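Local coordinates for protein prolyl-tRNA synthetase (Naegleria fowleri, PDB 6UYH) that probably attaches proline to its cognate tRNA in an ATP-dependent reaction, as a class II aminoacyl-tRNA synthetase, and here binds halofuginone together with the ATP analogue AMPPNP, at residues 50-53 against 54-58; 272-275 against 276-280. All coordinates share one frame; numbering follows the deposited sequence.

Contact 1: residues 50-53 against 54-58; sequences NCWF and VWESV
Over one face of the W52 indole lies CD1 of W55, 3.6 Å from W52 CH2. At the edge of the same indole, in its plane, sits a water that accepts from W52 NE1 at 2.8 Å. The two tryptophans meet obliquely, with the six-membered ring of W52 and the five-membered ring of W55 at 52°. The match is not mutual, for W52 CH2 reaches the W55 ring at a slant. The i to i+3 spacing puts both on one flank of the helix, and CG anti to the backbone N (chi1 -167° in W52) lays the W52 indole beside W55.

E56 crosses W52 at about a right angle. Its OE2 comes obliquely to W52 CD1 at 3.4 Å and accepts a hydrogen bond from the same water, at 3.2 Å. The water thus bridges the indole N-H and the carboxylate. These residues lie in the first half of helix 49-67, and the contacts follow its i to i+3 and i to i+4 spacing. E56 N donates to W52 O in a nearly straight bond (2.9 Å, 169°). One residue on, S57 N donates to F53 O. S57 OG also lies 3.0 Å from F53 O and approaches the F53 ring obliquely, 3.3 Å from CE2. The helix borders the dimer interface here. E56 OE2 is hydrogen-bonded to N73 of the second subunit, and W52 packs on M75 of that subunit. Within its own chain W52 meets the Y166 ring edge-to-face.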
ATOM      1  N   ASN A  50      13.373  -7.489   3.270  1.00 21.32           N
ATOM      2  CA  ASN A  50      13.872  -6.894   4.507  1.00 22.13           C
ATOM      3  C   ASN A  50      13.820  -5.379   4.439  1.00 24.37           C
ATOM      4  O   ASN A  50      13.698  -4.703   5.463  1.00 20.94           O
ATOM      5  CB  ASN A  50      15.301  -7.353   4.782  1.00 21.99           C
ATOM      6  CG  ASN A  50      15.420  -8.854   4.911  1.00 25.95           C
ATOM      7  OD1 ASN A  50      14.420  -9.575   4.943  1.00 26.55           O
ATOM      8  ND2 ASN A  50      16.654  -9.339   4.997  1.00 25.86           N
ATOM      9  N   CYS A  51      13.888  -4.846   3.233  1.00 19.33           N
ATOM     10  CA  CYS A  51      13.819  -3.413   3.007  1.00 19.82           C
ATOM     11  C   CYS A  51      12.384  -2.913   3.066  1.00 20.77           C
ATOM     12  O   CYS A  51      12.080  -1.935   3.763  1.00 20.64           O
ATOM     13  CB  CYS A  51      14.443  -3.122   1.653  1.00 22.18           C
ATOM     14  SG  CYS A  51      14.100  -1.486   1.038  1.00 25.41           S
ATOM     15  N   TRP A  52      11.483  -3.576   2.336  1.00 19.34           N
ATOM     16  CA  TRP A  52      10.088  -3.156   2.335  1.00 17.93           C
ATOM     17  C   TRP A  52       9.486  -3.262   3.730  1.00 18.18           C
ATOM     18  O   TRP A  52       8.622  -2.462   4.094  1.00 19.23           O
ATOM     19  CB  TRP A  52       9.284  -3.997   1.328  1.00 18.26           C
ATOM     20  CG  TRP A  52       7.905  -3.417   1.032  1.00 16.58           C
ATOM     21  CD1 TRP A  52       6.690  -3.971   1.346  1.00 19.18           C
ATOM     22  CD2 TRP A  52       7.624  -2.173   0.380  1.00 19.22           C
ATOM     23  NE1 TRP A  52       5.676  -3.142   0.921  1.00 19.24           N
ATOM     24  CE2 TRP A  52       6.222  -2.037   0.324  1.00 19.74           C
ATOM     25  CE3 TRP A  52       8.423  -1.158  -0.160  1.00 18.88           C
ATOM     26  CZ2 TRP A  52       5.602  -0.923  -0.251  1.00 18.47           C
ATOM     27  CZ3 TRP A  52       7.807  -0.059  -0.739  1.00 19.89           C
ATOM     28  CH2 TRP A  52       6.408   0.044  -0.780  1.00 19.97           C
ATOM     29  N   PHE A  53       9.963  -4.218   4.532  1.00 18.44           N
ATOM     30  CA  PHE A  53       9.523  -4.327   5.920  1.00 19.69           C
ATOM     31  C   PHE A  53       9.701  -3.020   6.684  1.00 22.73           C
ATOM     32  O   PHE A  53       8.861  -2.660   7.518  1.00 18.64           O
ATOM     33  CB  PHE A  53      10.284  -5.449   6.631  1.00 18.68           C
ATOM     34  CG  PHE A  53       9.857  -5.647   8.067  1.00 19.75           C
ATOM     35  CD1 PHE A  53       8.809  -6.490   8.378  1.00 23.52           C
ATOM     36  CD2 PHE A  53      10.492  -4.963   9.103  1.00 19.83           C
ATOM     37  CE1 PHE A  53       8.405  -6.662   9.685  1.00 26.43           C
ATOM     38  CE2 PHE A  53      10.080  -5.126  10.418  1.00 20.69           C
ATOM     39  CZ  PHE A  53       9.038  -5.975  10.706  1.00 23.09           C
ATOM     40  N   VAL A  54      10.807  -2.310   6.439  1.00 16.95           N
ATOM     41  CA  VAL A  54      11.022  -1.033   7.116  1.00 18.32           C
ATOM     42  C   VAL A  54       9.919  -0.049   6.749  1.00 19.28           C
ATOM     43  O   VAL A  54       9.359   0.639   7.611  1.00 20.20           O
ATOM     44  CB  VAL A  54      12.412  -0.464   6.777  1.00 17.61           C
ATOM     45  CG1 VAL A  54      12.606   0.901   7.476  1.00 20.36           C
ATOM     46  CG2 VAL A  54      13.508  -1.409   7.229  1.00 18.10           C
ATOM     47  N   TRP A  55       9.598   0.049   5.459  1.00 18.61           N
ATOM     48  CA  TRP A  55       8.572   1.004   5.049  1.00 20.13           C
ATOM     49  C   TRP A  55       7.199   0.597   5.580  1.00 16.10           C
ATOM     50  O   TRP A  55       6.426   1.450   6.025  1.00 17.15           O
ATOM     51  CB  TRP A  55       8.557   1.141   3.528  1.00 17.55           C
ATOM     52  CG  TRP A  55       7.656   2.228   3.018  1.00 19.07           C
ATOM     53  CD1 TRP A  55       6.598   2.079   2.153  1.00 21.66           C
ATOM     54  CD2 TRP A  55       7.723   3.630   3.333  1.00 18.18           C
ATOM     55  NE1 TRP A  55       6.019   3.310   1.905  1.00 22.66           N
ATOM     56  CE2 TRP A  55       6.682   4.271   2.622  1.00 19.34           C
ATOM     57  CE3 TRP A  55       8.562   4.407   4.147  1.00 18.72           C
ATOM     58  CZ2 TRP A  55       6.455   5.651   2.708  1.00 19.88           C
ATOM     59  CZ3 TRP A  55       8.337   5.781   4.228  1.00 21.36           C
ATOM     60  CH2 TRP A  55       7.290   6.385   3.511  1.00 19.80           C
ATOM     61  N   GLU A  56       6.897  -0.704   5.587  1.00 17.41           N
ATOM     62  CA  GLU A  56       5.640  -1.149   6.190  1.00 17.63           C
ATOM     63  C   GLU A  56       5.573  -0.785   7.669  1.00 18.13           C
ATOM     64  O   GLU A  56       4.491  -0.484   8.188  1.00 19.10           O
ATOM     65  CB  GLU A  56       5.469  -2.659   6.015  1.00 17.86           C
ATOM     66  CG  GLU A  56       5.214  -3.070   4.588  1.00 21.21           C
ATOM     67  CD  GLU A  56       4.986  -4.564   4.471  1.00 30.22           C
ATOM     68  OE1 GLU A  56       5.541  -5.315   5.300  1.00 34.57           O
ATOM     69  OE2 GLU A  56       4.251  -4.981   3.563  1.00 26.39           O
ATOM     70  N   SER A  57       6.716  -0.845   8.364  1.00 20.00           N
ATOM     71  CA  SER A  57       6.772  -0.495   9.781  1.00 20.10           C
ATOM     72  C   SER A  57       6.488   0.985   9.983  1.00 18.97           C
ATOM     73  O   SER A  57       5.762   1.370  10.906  1.00 19.72           O
ATOM     74  CB  SER A  57       8.137  -0.856  10.361  1.00 20.70           C
ATOM     75  OG  SER A  57       8.334  -2.268  10.426  1.00 22.53           O
ATOM     76  N   VAL A  58       7.038   1.818   9.111  1.00 17.03           N
ATOM     77  CA  VAL A  58       6.739   3.246   9.150  1.00 17.32           C
ATOM     78  C   VAL A  58       5.254   3.473   8.916  1.00 19.16           C
ATOM     79  O   VAL A  58       4.608   4.241   9.640  1.00 21.90           O
ATOM     80  CB  VAL A  58       7.602   3.994   8.123  1.00 19.45           C
ATOM     81  CG1 VAL A  58       7.137   5.451   7.990  1.00 21.89           C
ATOM     82  CG2 VAL A  58       9.058   3.934   8.565  1.00 19.08           C
TER
HETATM   83  O   HOH W   1       2.879  -3.575   1.066  1.00 29.08           O

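Contact 2: residues 272-275 against 276-280; sequences STRT and LGVMI. With ANP (phosphoaminophosphonic acid-adenylate ester), chain C.
The chain turns from strand 261-272 into helix 274-283, and L276 N donates to T273 O at 3.1 Å from well above the carbonyl plane. The regular i to i+4 bonds then begin: V278 N donates to R274 O in a nearly straight bond (165°), and M279 N donates to T275 O. The side chains reinforce the turn. S272 OG accepts from R274 N, a capping bond at the start of the helix, and donates to N3 of the AMPPNP adenine at 2.8 Å. S272 O accepts twice, from T275 N and from T275 OG1. T275 OG1 lies between its own backbone N and carbonyl carbon (chi1 49°), which turns it back to S272 O at 2.8 Å. On its other flank L276 CD1 lies 3.5 Å from T275 OG1. V278 CG2 rests 3.6 Å from R274 O.

R274 runs out from the first turn and bends at chi3 (-65°) beside the ribose. One guanidinium face has ANP C2' above it, offset toward the rim. In the plane of the group, NH1 and NH2 both donate to the gamma-phosphate oxygen O3G, at 2.9 and 2.8 Å. I160 O accepts from R274 NE, and Q235 O accepts from R274 NH1, which fixes the rotation of the guanidinium. An arginine set against the gamma-phosphate is the class II motif 3 arrangement, and the position of R274 is consistent with it. The paired N-H bonds and positive charge would favour the bent triphosphate and probably offset part of its negative charge, while S272 ties the base to the same turn.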
ATOM      1  N   SER A 272       8.657  10.154   2.634  1.00 16.33           N
ATOM      2  CA  SER A 272       8.899   9.155   1.580  1.00 16.93           C
ATOM      3  C   SER A 272       9.888   8.076   2.018  1.00 18.00           C
ATOM      4  O   SER A 272      10.465   8.120   3.110  1.00 18.36           O
ATOM      5  CB  SER A 272       9.448   9.822   0.319  1.00 16.88           C
ATOM      6  OG  SER A 272      10.838  10.073   0.478  1.00 19.28           O
ATOM      7  N   THR A 273      10.138   7.139   1.093  1.00 17.16           N
ATOM      8  CA  THR A 273      11.152   6.105   1.265  1.00 18.74           C
ATOM      9  C   THR A 273      12.576   6.665   1.292  1.00 16.96           C
ATOM     10  O   THR A 273      13.519   5.893   1.494  1.00 17.32           O
ATOM     11  CB  THR A 273      11.001   5.039   0.169  1.00 18.53           C
ATOM     12  OG1 THR A 273      10.719   5.648  -1.106  1.00 15.79           O
ATOM     13  CG2 THR A 273       9.852   4.073   0.545  1.00 16.69           C
ATOM     14  N   ARG A 274      12.746   7.977   1.114  1.00 13.52           N
ATOM     15  CA  ARG A 274      14.012   8.619   1.457  1.00 14.08           C
ATOM     16  C   ARG A 274      14.433   8.277   2.884  1.00 18.62           C
ATOM     17  O   ARG A 274      15.632   8.149   3.171  1.00 20.21           O
ATOM     18  CB  ARG A 274      13.876  10.141   1.264  1.00 13.71           C
ATOM     19  CG  ARG A 274      14.991  10.966   1.884  1.00 16.45           C
ATOM     20  CD  ARG A 274      14.853  12.440   1.486  1.00 17.19           C
ATOM     21  NE  ARG A 274      15.035  12.624   0.053  1.00 18.95           N
ATOM     22  CZ  ARG A 274      15.032  13.803  -0.542  1.00 25.06           C
ATOM     23  NH1 ARG A 274      14.883  14.912   0.186  1.00 25.86           N
ATOM     24  NH2 ARG A 274      15.194  13.871  -1.859  1.00 24.01           N
ATOM     25  N   THR A 275      13.460   8.116   3.781  1.00 16.22           N
ATOM     26  CA  THR A 275      13.722   7.710   5.163  1.00 16.80           C
ATOM     27  C   THR A 275      14.667   6.522   5.245  1.00 18.91           C
ATOM     28  O   THR A 275      15.560   6.488   6.101  1.00 19.26           O
ATOM     29  CB  THR A 275      12.408   7.345   5.865  1.00 16.10           C
ATOM     30  OG1 THR A 275      11.652   6.444   5.039  1.00 19.49           O
ATOM     31  CG2 THR A 275      11.587   8.586   6.132  1.00 17.48           C
ATOM     32  N   LEU A 276      14.469   5.527   4.377  1.00 17.58           N
ATOM     33  CA  LEU A 276      15.305   4.328   4.415  1.00 16.13           C
ATOM     34  C   LEU A 276      16.754   4.661   4.075  1.00 19.63           C
ATOM     35  O   LEU A 276      17.684   4.101   4.666  1.00 18.48           O
ATOM     36  CB  LEU A 276      14.770   3.271   3.447  1.00 20.25           C
ATOM     37  CG  LEU A 276      13.694   2.314   3.980  1.00 24.16           C
ATOM     38  CD1 LEU A 276      12.454   3.071   4.387  1.00 22.56           C
ATOM     39  CD2 LEU A 276      13.353   1.282   2.931  1.00 26.34           C
ATOM     40  N   GLY A 277      16.960   5.548   3.098  1.00 18.33           N
ATOM     41  CA  GLY A 277      18.317   5.939   2.739  1.00 15.84           C
ATOM     42  C   GLY A 277      19.025   6.659   3.869  1.00 17.90           C
ATOM     43  O   GLY A 277      20.199   6.398   4.148  1.00 20.05           O
ATOM     44  N   VAL A 278      18.320   7.575   4.533  1.00 18.22           N
ATOM     45  CA  VAL A 278      18.903   8.277   5.672  1.00 16.03           C
ATOM     46  C   VAL A 278      19.303   7.281   6.748  1.00 17.11           C
ATOM     47  O   VAL A 278      20.422   7.320   7.275  1.00 19.02           O
ATOM     48  CB  VAL A 278      17.915   9.324   6.217  1.00 15.59           C
ATOM     49  CG1 VAL A 278      18.495   9.981   7.474  1.00 17.97           C
ATOM     50  CG2 VAL A 278      17.649  10.389   5.159  1.00 20.29           C
ATOM     51  N   MET A 279      18.394   6.360   7.069  1.00 19.33           N
ATOM     52  CA  MET A 279      18.650   5.338   8.078  1.00 17.64           C
ATOM     53  C   MET A 279      19.942   4.585   7.783  1.00 21.58           C
ATOM     54  O   MET A 279      20.790   4.398   8.665  1.00 20.95           O
ATOM     55  CB  MET A 279      17.461   4.365   8.128  1.00 19.14           C
ATOM     56  CG  MET A 279      17.589   3.272   9.194  1.00 21.36           C
ATOM     57  SD  MET A 279      16.338   1.981   8.923  1.00 26.14           S
ATOM     58  CE  MET A 279      16.963   1.150   7.459  1.00 22.08           C
ATOM     59  N   ILE A 280      20.114   4.167   6.528  1.00 16.15           N
ATOM     60  CA  ILE A 280      21.282   3.381   6.149  1.00 17.60           C
ATOM     61  C   ILE A 280      22.550   4.235   6.164  1.00 19.04           C
ATOM     62  O   ILE A 280      23.590   3.817   6.683  1.00 21.01           O
ATOM     63  CB  ILE A 280      21.051   2.735   4.775  1.00 19.76           C
ATOM     64  CG1 ILE A 280      19.868   1.761   4.857  1.00 19.14           C
ATOM     65  CG2 ILE A 280      22.337   2.071   4.281  1.00 21.76           C
ATOM     66  CD1 ILE A 280      19.436   1.220   3.499  1.00 20.59           C
TER
HETATM   67  PG  ANP C 601      13.985  17.781  -2.975  1.00 44.96           P
HETATM   68  O1G ANP C 601      14.875  18.933  -2.945  1.00 48.39           O
HETATM   69  O2G ANP C 601      13.725  17.395  -4.492  1.00 37.08           O
HETATM   70  O3G ANP C 601      14.718  16.629  -2.185  1.00 52.93           O
HETATM   71  PB  ANP C 601      11.046  18.354  -2.842  1.00 37.32           P
HETATM   72  O1B ANP C 601      10.600  19.723  -2.639  1.00 38.66           O
HETATM   73  O2B ANP C 601      11.021  18.021  -4.366  1.00 31.96           O
HETATM   74  N3B ANP C 601      12.549  18.076  -2.234  1.00 46.77           N
HETATM   75  PA  ANP C 601       8.563  17.309  -1.787  1.00 26.46           P
HETATM   76  O1A ANP C 601       8.153  18.380  -0.854  1.00 32.74           O
HETATM   77  O2A ANP C 601       7.827  17.422  -3.081  1.00 26.06           O
HETATM   78  O3A ANP C 601      10.119  17.350  -2.109  1.00 31.43           O
HETATM   79  O5' ANP C 601       8.377  15.803  -1.246  1.00 29.10           O
HETATM   80  C5' ANP C 601       8.064  15.379   0.101  1.00 25.80           C
HETATM   81  C4' ANP C 601       9.245  14.594   0.606  1.00 31.92           C
HETATM   82  O4' ANP C 601       9.516  13.488  -0.284  1.00 24.98           O
HETATM   83  C3' ANP C 601      10.535  15.398   0.624  1.00 35.76           C
HETATM   84  O3' ANP C 601      10.642  16.148   1.828  1.00 47.43           O
HETATM   85  C2' ANP C 601      11.609  14.314   0.523  1.00 28.95           C
HETATM   86  O2' ANP C 601      11.982  13.863   1.818  1.00 29.21           O
HETATM   87  C1' ANP C 601      10.908  13.218  -0.305  1.00 20.67           C
HETATM   88  N9  ANP C 601      11.344  13.163  -1.694  1.00 24.31           N
HETATM   89  C8  ANP C 601      11.310  14.178  -2.616  1.00 21.83           C
HETATM   90  N7  ANP C 601      11.762  13.845  -3.800  1.00 23.11           N
HETATM   91  C5  ANP C 601      12.118  12.510  -3.650  1.00 21.25           C
HETATM   92  C6  ANP C 601      12.667  11.571  -4.541  1.00 22.18           C
HETATM   93  N6  ANP C 601      12.914  11.819  -5.829  1.00 20.37           N
HETATM   94  N1  ANP C 601      12.933  10.335  -4.060  1.00 19.74           N
HETATM   95  C2  ANP C 601      12.640  10.063  -2.785  1.00 19.60           C
HETATM   96  N3  ANP C 601      12.105  10.861  -1.859  1.00 19.85           N
HETATM   97  C4  ANP C 601      11.870  12.080  -2.356  1.00 20.06           C

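In the fold
Contacts 1 and 2 are neighbours, with centres about 10 Å apart, and they pack against each other. Helix 49-67 lays W55 against S272, T273 and T275, while C51 and V54 meet L276 of helix 274-283. Contact 2 is fully buried near the centre of the chain. Its S272 and R274 side chains bind the nucleotide, while T275 OG1 bonds within the turn. Contact 1 is only partly buried. Its chemistry is mostly aromatic, with a water and a carboxylate on the side facing the second subunit. Y166 is a common neighbour, meeting W52 through its ring and T273 through its backbone. Helix 49-67 therefore stands between the dimer partner and the turn that binds AMPPNP.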